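Long-range contacts in predicted protein (Phaeodactylum tricornutum CCAP 1055/1, PDB 5Z5M), which probably carries out the last two steps from 5-hydroxyisourate to (S)-allantoin, joining a hydroxyisourate hydrolase and an OHCU decarboxylase in one chain: residues I49-V60 with H163-I174; T176-V187 with G224-G235. All coordinates share one frame; numbering follows the deposited sequence.

Interaction 1. Residues I49-V60 with H163-I174; sequences ISQLAAAMKAIV and HKIAWMRLLSKI
K57 lies across the imidazole of H163 at about a right angle, its CG 3.6 Å from the ring centroid and 11° off the normal, a CH-pi contact over the face. The lysine chain, with CG anti to the backbone N (chi1 -176°) and extended beyond, carries CE to 3.7 Å from CD2 of H163. V60 CG1 approaches the same ring obliquely, 3.7 Å from H163 CE1. Both ring nitrogens are hydrogen-bonded, ND1 to Y26 OH and NE2 to N61 OD1, which fixes how the ring is turned. Were H163 shortened to an alanine, the K57 methylenes would probably lose their flat support, and Y26 and N61 a partner.

Where the helices cross, roughly antiparallel at 142°, A53 is the small residue between two large ones: its CB sits 3.5 Å from CE3 of W167 and 3.7 Å from CD1 of L170. The I49 carbonyl O meets the indole at its edge, while CD1 of I49 lies 3.8 Å from CD2 of L171. L52 CD2 closes on I174 CD1 at 3.7 Å.

Helices 7-11 and 15-22 pack against I49, L52, L170 and I174, and helix 30-38 against L52; W167 NE1 reaches D276 O, just past strand 268-275.

Interaction 2. Residues T176-V187 with G224-G235; sequences TSDAQGFLTCHV and GRLEGGPALKGG
Residues 181-183 and 231-234 run antiparallel, with F182 and K233 as a non-hydrogen-bonded pair. Two backbone bonds flank it, G234 N to G181 O, nearly straight at 168°, and L183 N to L232 O at 3.0 Å; A231 N to L183 O, more bent, follows. A separate bond, V187 N to G224 O at 2.9 Å, ties the far end.

F182 CB rests 3.2 Å from the carbonyl O of L232, and its ring, swung between the backbone N and the carbonyl carbon (chi1 60°), meets P230 CG obliquely at CD2, 3.7 Å away. T184 CG2 lies alongside the same proline, while its OG1 bonds to H283 and H281. L183 and L232 point the same way, side by side, with CD2 of L183 4.2 Å from CD1 of L232; strands 200-207 and 241-248 pack against this pair. Farther on, C185 CB faces L226 CG at 3.9 Å. H186 and R225 cross with ring and guanidinium planes 27° apart, ND1 of H186 lying over one guanidinium face; R225 NH1 is salt-bridged to D223.

At the other end G235 fits tightly against the turn 176-179, where a CB would clash with T176 O, and a water spans T176 OG1 and G235 O.

The chemistry is thus mostly backbone: main-chain bonds hold 224-235 along strand 182-189 within the transthyretin-like domain, with L183 and L232 on one face, F182 and K233 on the other. The stacked H186 and R225, the latter also packing on S299 of the third subunit, are consistent with the hydrolase pocket at a subunit interface in this family.

Interaction 1 closes before interaction 2 opens: helix 151-173 ends and the chain runs directly into the turn that leads to strand 182-189. Their centres are about 23 Å apart, yet they touch where the chain passes from the decarboxylase part to the transthyretin-like part. T176 CG2 is the bridge, packing 3.9 Å from CD1 of I49 and 4.1 Å from CD2 of L171. The residues around D279 join them as well, since S50 bonds to its carboxylate and both I49 and A179 pack on it. The H186 and R225 end of interaction 2 probably belongs to the hydrolase site, as in HIU hydrolases, whereas its T176 end meets interaction 1.

Interaction 1. Residues I49-V60 with H163-I174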
loop_
_atom_site.group_PDB
_atom_site.type_symbol
_atom_site.label_atom_id
_atom_site.label_comp_id
_atom_site.label_asym_id
_atom_site.label_seq_id
_atom_site.Cartn_x
_atom_site.Cartn_y
_atom_site.Cartn_z
ATOM N N ILE A 49 -28.780 -5.668 -16.121
ATOM C CA ILE A 49 -27.976 -5.950 -17.300
ATOM C C ILE A 49 -26.785 -6.833 -16.907
ATOM O O ILE A 49 -26.343 -7.673 -17.696
ATOM C CB ILE A 49 -27.510 -4.649 -18.000
ATOM C CG1 ILE A 49 -26.857 -4.971 -19.350
ATOM C CG2 ILE A 49 -26.586 -3.841 -17.107
ATOM C CD1 ILE A 49 -26.488 -3.751 -20.156
ATOM N N SER A 50 -26.307 -6.685 -15.674
ATOM C CA SER A 50 -25.247 -7.550 -15.157
ATOM C C SER A 50 -25.668 -9.012 -15.169
ATOM O O SER A 50 -24.929 -9.883 -15.629
ATOM C CB SER A 50 -24.860 -7.153 -13.733
ATOM O OG SER A 50 -24.208 -5.902 -13.711
ATOM N N GLN A 51 -26.866 -9.274 -14.653
ATOM C CA GLN A 51 -27.385 -10.634 -14.595
ATOM C C GLN A 51 -27.622 -11.206 -15.990
ATOM O O GLN A 51 -27.422 -12.399 -16.224
ATOM C CB GLN A 51 -28.676 -10.668 -13.775
ATOM C CG GLN A 51 -28.452 -10.432 -12.287
ATOM C CD GLN A 51 -29.744 -10.232 -11.521
ATOM O OE1 GLN A 51 -30.807 -10.060 -12.111
ATOM N NE2 GLN A 51 -29.655 -10.249 -10.198
ATOM N N LEU A 52 -28.051 -10.350 -16.909
ATOM C CA LEU A 52 -28.280 -10.770 -18.284
ATOM C C LEU A 52 -26.960 -11.195 -18.928
ATOM O O LEU A 52 -26.878 -12.243 -19.572
ATOM C CB LEU A 52 -28.942 -9.641 -19.083
ATOM C CG LEU A 52 -29.062 -9.887 -20.590
ATOM C CD1 LEU A 52 -29.845 -11.174 -20.864
ATOM C CD2 LEU A 52 -29.707 -8.692 -21.268
ATOM N N ALA A 53 -25.925 -10.387 -18.727
ATOM C CA ALA A 53 -24.595 -10.698 -19.240
ATOM C C ALA A 53 -24.059 -11.989 -18.631
ATOM O O ALA A 53 -23.467 -12.811 -19.332
ATOM C CB ALA A 53 -23.634 -9.546 -18.963
ATOM N N ALA A 54 -24.278 -12.155 -17.327
ATOM C CA ALA A 54 -23.813 -13.329 -16.594
ATOM C C ALA A 54 -24.484 -14.596 -17.105
ATOM O O ALA A 54 -23.852 -15.646 -17.206
ATOM C CB ALA A 54 -24.081 -13.163 -15.098
ATOM N N ALA A 55 -25.777 -14.483 -17.394
ATOM C CA ALA A 55 -26.568 -15.598 -17.896
ATOM C C ALA A 55 -26.062 -16.077 -19.261
ATOM O O ALA A 55 -25.937 -17.277 -19.498
ATOM C CB ALA A 55 -28.029 -15.203 -17.979
ATOM N N MET A 56 -25.777 -15.138 -20.158
ATOM C CA MET A 56 -25.291 -15.491 -21.489
ATOM C C MET A 56 -23.867 -16.027 -21.420
ATOM O O MET A 56 -23.521 -16.975 -22.127
ATOM C CB MET A 56 -25.372 -14.286 -22.431
ATOM C CG MET A 56 -26.800 -13.767 -22.601
ATOM S SD MET A 56 -26.971 -12.399 -23.764
ATOM C CE MET A 56 -26.594 -13.236 -25.299
ATOM N N LYS A 57 -23.054 -15.425 -20.555
ATOM C CA LYS A 57 -21.685 -15.882 -20.332
ATOM C C LYS A 57 -21.672 -17.331 -19.851
ATOM O O LYS A 57 -20.856 -18.137 -20.303
ATOM C CB LYS A 57 -20.973 -14.983 -19.315
ATOM C CG LYS A 57 -19.506 -15.326 -19.092
ATOM C CD LYS A 57 -18.858 -14.357 -18.103
ATOM C CE LYS A 57 -17.389 -14.688 -17.888
ATOM N NZ LYS A 57 -16.716 -13.700 -16.996
ATOM N N ALA A 58 -22.577 -17.652 -18.932
ATOM C CA ALA A 58 -22.684 -19.006 -18.389
ATOM C C ALA A 58 -23.006 -20.026 -19.478
ATOM O O ALA A 58 -22.430 -21.114 -19.509
ATOM C CB ALA A 58 -23.738 -19.057 -17.298
ATOM N N ILE A 59 -23.930 -19.667 -20.366
ATOM C CA ILE A 59 -24.291 -20.521 -21.497
ATOM C C ILE A 59 -23.074 -20.812 -22.372
ATOM O O ILE A 59 -22.825 -21.957 -22.758
ATOM C CB ILE A 59 -25.407 -19.878 -22.347
ATOM C CG1 ILE A 59 -26.713 -19.861 -21.549
ATOM C CG2 ILE A 59 -25.594 -20.632 -23.672
ATOM C CD1 ILE A 59 -27.851 -19.136 -22.234
ATOM N N VAL A 60 -22.296 -19.777 -22.659
ATOM C CA VAL A 60 -21.084 -19.957 -23.449
ATOM C C VAL A 60 -20.073 -20.837 -22.716
ATOM O O VAL A 60 -19.535 -21.793 -23.285
ATOM C CB VAL A 60 -20.429 -18.606 -23.797
ATOM C CG1 VAL A 60 -19.058 -18.826 -24.430
ATOM C CG2 VAL A 60 -21.336 -17.806 -24.740
ATOM N N HIS A 163 -16.067 -12.168 -24.142
ATOM C CA HIS A 163 -17.065 -11.827 -23.130
ATOM C C HIS A 163 -17.064 -10.331 -22.886
ATOM O O HIS A 163 -18.107 -9.742 -22.626
ATOM C CB HIS A 163 -16.809 -12.561 -21.811
ATOM C CG HIS A 163 -17.061 -14.036 -21.881
ATOM N ND1 HIS A 163 -18.204 -14.569 -22.431
ATOM C CD2 HIS A 163 -16.320 -15.085 -21.456
ATOM C CE1 HIS A 163 -18.155 -15.888 -22.351
ATOM N NE2 HIS A 163 -17.023 -16.225 -21.757
ATOM N N LYS A 164 -15.883 -9.719 -22.961
ATOM C CA LYS A 164 -15.774 -8.282 -22.761
ATOM C C LYS A 164 -16.450 -7.548 -23.912
ATOM O O LYS A 164 -17.056 -6.506 -23.716
ATOM C CB LYS A 164 -14.308 -7.858 -22.645
ATOM C CG LYS A 164 -13.656 -8.226 -21.326
ATOM C CD LYS A 164 -12.137 -8.237 -21.448
ATOM C CE LYS A 164 -11.583 -6.842 -21.674
ATOM N NZ LYS A 164 -10.092 -6.817 -21.626
ATOM N N ILE A 165 -16.331 -8.101 -25.115
ATOM C CA ILE A 165 -16.967 -7.521 -26.291
ATOM C C ILE A 165 -18.485 -7.680 -26.210
ATOM O O ILE A 165 -19.235 -6.773 -26.573
ATOM C CB ILE A 165 -16.417 -8.164 -27.583
ATOM C CG1 ILE A 165 -14.978 -7.700 -27.805
ATOM C CG2 ILE A 165 -17.279 -7.801 -28.781
ATOM C CD1 ILE A 165 -14.211 -8.518 -28.805
ATOM N N ALA A 166 -18.931 -8.818 -25.691
ATOM C CA ALA A 166 -20.352 -9.068 -25.504
ATOM C C ALA A 166 -20.946 -8.033 -24.554
ATOM O O ALA A 166 -22.029 -7.503 -24.795
ATOM C CB ALA A 166 -20.579 -10.473 -24.975
ATOM N N TRP A 167 -20.213 -7.746 -23.484
ATOM C CA TRP A 167 -20.622 -6.757 -22.493
ATOM C C TRP A 167 -20.737 -5.374 -23.131
ATOM O O TRP A 167 -21.698 -4.649 -22.873
ATOM C CB TRP A 167 -19.623 -6.746 -21.334
ATOM C CG TRP A 167 -19.883 -5.725 -20.266
ATOM C CD1 TRP A 167 -19.053 -4.714 -19.891
ATOM C CD2 TRP A 167 -21.040 -5.632 -19.423
ATOM N NE1 TRP A 167 -19.619 -3.984 -18.869
ATOM C CE2 TRP A 167 -20.838 -4.535 -18.558
ATOM C CE3 TRP A 167 -22.223 -6.368 -19.312
ATOM C CZ2 TRP A 167 -21.777 -4.151 -17.606
ATOM C CZ3 TRP A 167 -23.153 -5.990 -18.352
ATOM C CH2 TRP A 167 -22.925 -4.892 -17.517
ATOM N N MET A 168 -19.769 -5.024 -23.982
ATOM C CA MET A 168 -19.796 -3.738 -24.677
ATOM C C MET A 168 -21.004 -3.622 -25.601
ATOM O O MET A 168 -21.605 -2.558 -25.714
ATOM C CB MET A 168 -18.506 -3.525 -25.479
ATOM C CG MET A 168 -17.275 -3.349 -24.617
ATOM S SD MET A 168 -15.781 -3.163 -25.610
ATOM C CE MET A 168 -14.534 -3.151 -24.324
ATOM N N ARG A 169 -21.361 -4.716 -26.260
ATOM C CA ARG A 169 -22.496 -4.689 -27.174
ATOM C C ARG A 169 -23.825 -4.591 -26.428
ATOM O O ARG A 169 -24.736 -3.883 -26.863
ATOM C CB ARG A 169 -22.483 -5.923 -28.070
ATOM C CG ARG A 169 -21.385 -5.894 -29.113
ATOM C CD ARG A 169 -21.282 -7.233 -29.819
ATOM N NE ARG A 169 -20.296 -7.204 -30.892
ATOM C CZ ARG A 169 -19.834 -8.287 -31.504
ATOM N NH1 ARG A 169 -20.264 -9.490 -31.147
ATOM N NH2 ARG A 169 -18.938 -8.165 -32.472
ATOM N N LEU A 170 -23.927 -5.303 -25.309
ATOM C CA LEU A 170 -25.118 -5.242 -24.461
ATOM C C LEU A 170 -25.346 -3.822 -23.950
ATOM O O LEU A 170 -26.476 -3.337 -23.926
ATOM C CB LEU A 170 -24.998 -6.206 -23.274
ATOM C CG LEU A 170 -25.264 -7.691 -23.533
ATOM C CD1 LEU A 170 -24.809 -8.526 -22.343
ATOM C CD2 LEU A 170 -26.749 -7.932 -23.821
ATOM N N LEU A 171 -24.264 -3.164 -23.538
ATOM C CA LEU A 171 -24.341 -1.801 -23.007
ATOM C C LEU A 171 -24.826 -0.801 -24.058
ATOM O O LEU A 171 -25.515 0.171 -23.734
ATOM C CB LEU A 171 -22.981 -1.357 -22.463
ATOM C CG LEU A 171 -22.582 -1.874 -21.078
ATOM C CD1 LEU A 171 -21.169 -1.437 -20.741
ATOM C CD2 LEU A 171 -23.549 -1.383 -20.016
ATOM N N SER A 172 -24.465 -1.037 -25.316
ATOM C CA SER A 172 -24.802 -0.095 -26.380
ATOM C C SER A 172 -26.225 -0.300 -26.893
ATOM O O SER A 172 -26.832 0.621 -27.442
ATOM C CB SER A 172 -23.802 -0.203 -27.536
ATOM O OG SER A 172 -23.937 -1.433 -28.223
ATOM N N LYS A 173 -26.767 -1.496 -26.693
ATOM C CA LYS A 173 -28.114 -1.803 -27.166
ATOM C C LYS A 173 -29.181 -1.582 -26.100
ATOM O O LYS A 173 -30.358 -1.415 -26.418
ATOM C CB LYS A 173 -28.191 -3.249 -27.658
ATOM C CG LYS A 173 -27.407 -3.516 -28.922
ATOM C CD LYS A 173 -27.434 -4.994 -29.267
ATOM C CE LYS A 173 -28.860 -5.514 -29.304
ATOM N NZ LYS A 173 -29.727 -4.744 -30.237
ATOM N N ILE A 174 -28.767 -1.581 -24.837
ATOM C CA ILE A 174 -29.711 -1.507 -23.727
ATOM C C ILE A 174 -29.652 -0.159 -23.009
ATOM O O ILE A 174 -28.573 0.363 -22.736
ATOM C CB ILE A 174 -29.455 -2.653 -22.720
ATOM C CG1 ILE A 174 -29.979 -3.976 -23.290
ATOM C CG2 ILE A 174 -30.102 -2.356 -21.371
ATOM C CD1 ILE A 174 -29.644 -5.189 -22.448
#

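Interaction 2. Residues T176-V187 with G224-G235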
loop_
_atom_site.group_PDB
_atom_site.type_symbol
_atom_site.label_atom_id
_atom_site.label_comp_id
_atom_site.label_asym_id
_atom_site.label_seq_id
_atom_site.Cartn_x
_atom_site.Cartn_y
_atom_site.Cartn_z
ATOM N N THR A 176 -29.523 1.862 -20.001
ATOM C CA THR A 176 -29.130 1.593 -18.621
ATOM C C THR A 176 -29.375 2.790 -17.708
ATOM O O THR A 176 -28.795 2.878 -16.630
ATOM C CB THR A 176 -27.638 1.192 -18.525
ATOM O OG1 THR A 176 -26.818 2.232 -19.069
ATOM C CG2 THR A 176 -27.377 -0.104 -19.291
ATOM N N SER A 177 -30.247 3.702 -18.125
ATOM C CA SER A 177 -30.507 4.903 -17.336
ATOM C C SER A 177 -31.185 4.571 -16.005
ATOM O O SER A 177 -31.198 5.393 -15.090
ATOM C CB SER A 177 -31.365 5.894 -18.128
ATOM O OG SER A 177 -32.703 5.446 -18.220
ATOM N N ASP A 178 -31.729 3.362 -15.896
ATOM C CA ASP A 178 -32.391 2.938 -14.667
ATOM C C ASP A 178 -31.500 2.052 -13.799
ATOM O O ASP A 178 -31.960 1.499 -12.795
ATOM C CB ASP A 178 -33.696 2.200 -14.983
ATOM C CG ASP A 178 -33.471 0.912 -15.754
ATOM O OD1 ASP A 178 -32.411 0.777 -16.403
ATOM O OD2 ASP A 178 -34.358 0.033 -15.708
ATOM N N ALA A 179 -30.231 1.915 -14.179
ATOM C CA ALA A 179 -29.276 1.181 -13.351
ATOM C C ALA A 179 -29.134 1.882 -12.007
ATOM O O ALA A 179 -29.390 3.079 -11.898
ATOM C CB ALA A 179 -27.922 1.069 -14.046
ATOM N N GLN A 180 -28.718 1.150 -10.981
ATOM C CA GLN A 180 -28.721 1.720 -9.639
ATOM C C GLN A 180 -27.359 1.642 -8.945
ATOM O O GLN A 180 -27.279 1.645 -7.721
ATOM C CB GLN A 180 -29.799 1.029 -8.795
ATOM C CG GLN A 180 -31.211 1.444 -9.193
ATOM C CD GLN A 180 -32.297 0.638 -8.502
ATOM O OE1 GLN A 180 -32.524 -0.528 -8.824
ATOM N NE2 GLN A 180 -32.980 1.263 -7.548
ATOM N N GLY A 181 -26.286 1.592 -9.729
ATOM C CA GLY A 181 -24.955 1.591 -9.157
ATOM C C GLY A 181 -24.609 2.977 -8.643
ATOM O O GLY A 181 -25.335 3.938 -8.895
ATOM N N PHE A 182 -23.503 3.089 -7.918
ATOM C CA PHE A 182 -23.078 4.388 -7.405
ATOM C C PHE A 182 -21.605 4.395 -7.030
ATOM O O PHE A 182 -20.965 3.340 -6.924
ATOM C CB PHE A 182 -23.935 4.810 -6.196
ATOM C CG PHE A 182 -23.866 3.861 -5.017
ATOM C CD1 PHE A 182 -24.632 2.702 -4.993
ATOM C CD2 PHE A 182 -23.067 4.150 -3.922
ATOM C CE1 PHE A 182 -24.579 1.832 -3.913
ATOM C CE2 PHE A 182 -23.011 3.287 -2.836
ATOM C CZ PHE A 182 -23.773 2.128 -2.829
ATOM N N LEU A 183 -21.086 5.602 -6.819
ATOM C CA LEU A 183 -19.667 5.828 -6.561
ATOM C C LEU A 183 -19.468 6.527 -5.222
ATOM O O LEU A 183 -20.046 7.585 -4.973
ATOM C CB LEU A 183 -19.050 6.667 -7.683
ATOM C CG LEU A 183 -17.581 7.084 -7.567
ATOM C CD1 LEU A 183 -16.645 5.876 -7.608
ATOM C CD2 LEU A 183 -17.230 8.059 -8.679
ATOM N N THR A 184 -18.671 5.915 -4.355
ATOM C CA THR A 184 -18.343 6.517 -3.072
ATOM C C THR A 184 -16.838 6.675 -2.916
ATOM O O THR A 184 -16.047 6.105 -3.677
ATOM C CB THR A 184 -18.870 5.681 -1.890
ATOM O OG1 THR A 184 -18.335 4.353 -1.969
ATOM C CG2 THR A 184 -20.397 5.628 -1.898
ATOM N N CYS A 185 -16.453 7.436 -1.899
ATOM C CA CYS A 185 -15.057 7.720 -1.628
ATOM C C CYS A 185 -14.817 7.801 -0.126
ATOM O O CYS A 185 -15.710 8.158 0.640
ATOM C CB CYS A 185 -14.641 9.024 -2.304
ATOM S SG CYS A 185 -12.861 9.324 -2.286
ATOM N N HIS A 186 -13.609 7.447 0.281
ATOM C CA HIS A 186 -13.180 7.541 1.665
ATOM C C HIS A 186 -11.720 7.972 1.655
ATOM O O HIS A 186 -10.943 7.501 0.825
ATOM C CB HIS A 186 -13.366 6.198 2.377
ATOM C CG HIS A 186 -12.838 6.165 3.777
ATOM N ND1 HIS A 186 -13.417 6.872 4.808
ATOM C CD2 HIS A 186 -11.791 5.498 4.318
ATOM C CE1 HIS A 186 -12.743 6.649 5.925
ATOM N NE2 HIS A 186 -11.752 5.820 5.653
ATOM N N VAL A 187 -11.349 8.886 2.540
ATOM C CA VAL A 187 -9.950 9.283 2.647
ATOM C C VAL A 187 -9.414 8.959 4.036
ATOM O O VAL A 187 -9.990 9.358 5.053
ATOM C CB VAL A 187 -9.746 10.777 2.375
ATOM C CG1 VAL A 187 -8.254 11.111 2.442
ATOM C CG2 VAL A 187 -10.337 11.154 1.028
ATOM N N GLY A 224 -14.441 10.955 7.132
ATOM C CA GLY A 224 -13.530 10.860 6.002
ATOM C C GLY A 224 -14.246 10.471 4.723
ATOM O O GLY A 224 -13.618 10.157 3.710
ATOM N N ARG A 225 -15.574 10.494 4.776
ATOM C CA ARG A 225 -16.393 10.134 3.634
ATOM C C ARG A 225 -16.962 11.390 3.012
ATOM O O ARG A 225 -16.847 12.466 3.585
ATOM C CB ARG A 225 -17.489 9.158 4.070
ATOM C CG ARG A 225 -16.876 7.887 4.658
ATOM C CD ARG A 225 -17.876 6.804 5.006
ATOM N NE ARG A 225 -17.203 5.506 5.055
ATOM C CZ ARG A 225 -16.875 4.863 6.171
ATOM N NH1 ARG A 225 -17.177 5.377 7.354
ATOM N NH2 ARG A 225 -16.254 3.692 6.104
ATOM N N LEU A 226 -17.545 11.276 1.824
ATOM C CA LEU A 226 -18.055 12.469 1.157
ATOM C C LEU A 226 -19.283 13.014 1.868
ATOM O O LEU A 226 -20.228 12.281 2.143
ATOM C CB LEU A 226 -18.393 12.179 -0.305
ATOM C CG LEU A 226 -17.233 11.756 -1.210
ATOM C CD1 LEU A 226 -17.722 11.568 -2.628
ATOM C CD2 LEU A 226 -16.103 12.779 -1.159
ATOM N N GLU A 227 -19.261 14.303 2.170
ATOM C CA GLU A 227 -20.439 14.962 2.711
ATOM C C GLU A 227 -21.560 14.915 1.671
ATOM O O GLU A 227 -21.372 15.328 0.527
ATOM C CB GLU A 227 -20.108 16.400 3.091
ATOM C CG GLU A 227 -20.847 16.914 4.299
ATOM C CD GLU A 227 -20.483 18.347 4.608
ATOM O OE1 GLU A 227 -20.680 19.220 3.735
ATOM O OE2 GLU A 227 -19.958 18.594 5.715
ATOM N N GLY A 228 -22.717 14.390 2.061
ATOM C CA GLY A 228 -23.835 14.289 1.141
ATOM C C GLY A 228 -23.951 12.943 0.452
ATOM O O GLY A 228 -24.817 12.750 -0.400
ATOM N N GLY A 229 -23.074 12.009 0.812
ATOM C CA GLY A 229 -23.149 10.662 0.276
ATOM C C GLY A 229 -22.392 10.463 -1.023
ATOM O O GLY A 229 -21.426 11.170 -1.293
ATOM N N PRO A 230 -22.837 9.498 -1.839
ATOM C CA PRO A 230 -22.155 9.106 -3.080
ATOM C C PRO A 230 -21.954 10.270 -4.037
ATOM O O PRO A 230 -22.814 11.146 -4.133
ATOM C CB PRO A 230 -23.099 8.064 -3.689
ATOM C CG PRO A 230 -23.855 7.518 -2.519
ATOM C CD PRO A 230 -24.036 8.678 -1.586
ATOM N N ALA A 231 -20.818 10.278 -4.726
ATOM C CA ALA A 231 -20.498 11.321 -5.689
ATOM C C ALA A 231 -21.388 11.226 -6.921
ATOM O O ALA A 231 -21.787 12.236 -7.499
ATOM C CB ALA A 231 -19.022 11.234 -6.089
ATOM N N LEU A 232 -21.675 9.996 -7.330
ATOM C CA LEU A 232 -22.528 9.736 -8.478
ATOM C C LEU A 232 -23.496 8.622 -8.112
ATOM O O LEU A 232 -23.121 7.693 -7.403
ATOM C CB LEU A 232 -21.694 9.343 -9.697
ATOM C CG LEU A 232 -20.721 10.407 -10.211
ATOM C CD1 LEU A 232 -19.871 9.851 -11.340
ATOM C CD2 LEU A 232 -21.475 11.651 -10.660
ATOM N N LYS A 233 -24.733 8.714 -8.594
ATOM C CA LYS A 233 -25.756 7.722 -8.262
ATOM C C LYS A 233 -26.734 7.484 -9.416
ATOM O O LYS A 233 -27.366 8.418 -9.912
ATOM C CB LYS A 233 -26.526 8.163 -7.008
ATOM C CG LYS A 233 -27.569 7.166 -6.527
ATOM C CD LYS A 233 -28.164 7.578 -5.185
ATOM C CE LYS A 233 -29.239 6.597 -4.730
ATOM N NZ LYS A 233 -29.734 6.902 -3.354
ATOM N N GLY A 234 -26.854 6.233 -9.850
ATOM C CA GLY A 234 -27.890 5.879 -10.804
ATOM C C GLY A 234 -27.490 6.048 -12.254
ATOM O O GLY A 234 -26.512 6.728 -12.570
ATOM N N GLY A 235 -28.268 5.434 -13.141
ATOM C CA GLY A 235 -27.897 5.298 -14.537
ATOM C C GLY A 235 -27.751 6.578 -15.339
ATOM O O GLY A 235 -27.254 6.543 -16.458
HETATM O O HOH W 1 -25.767 4.187 -17.481
#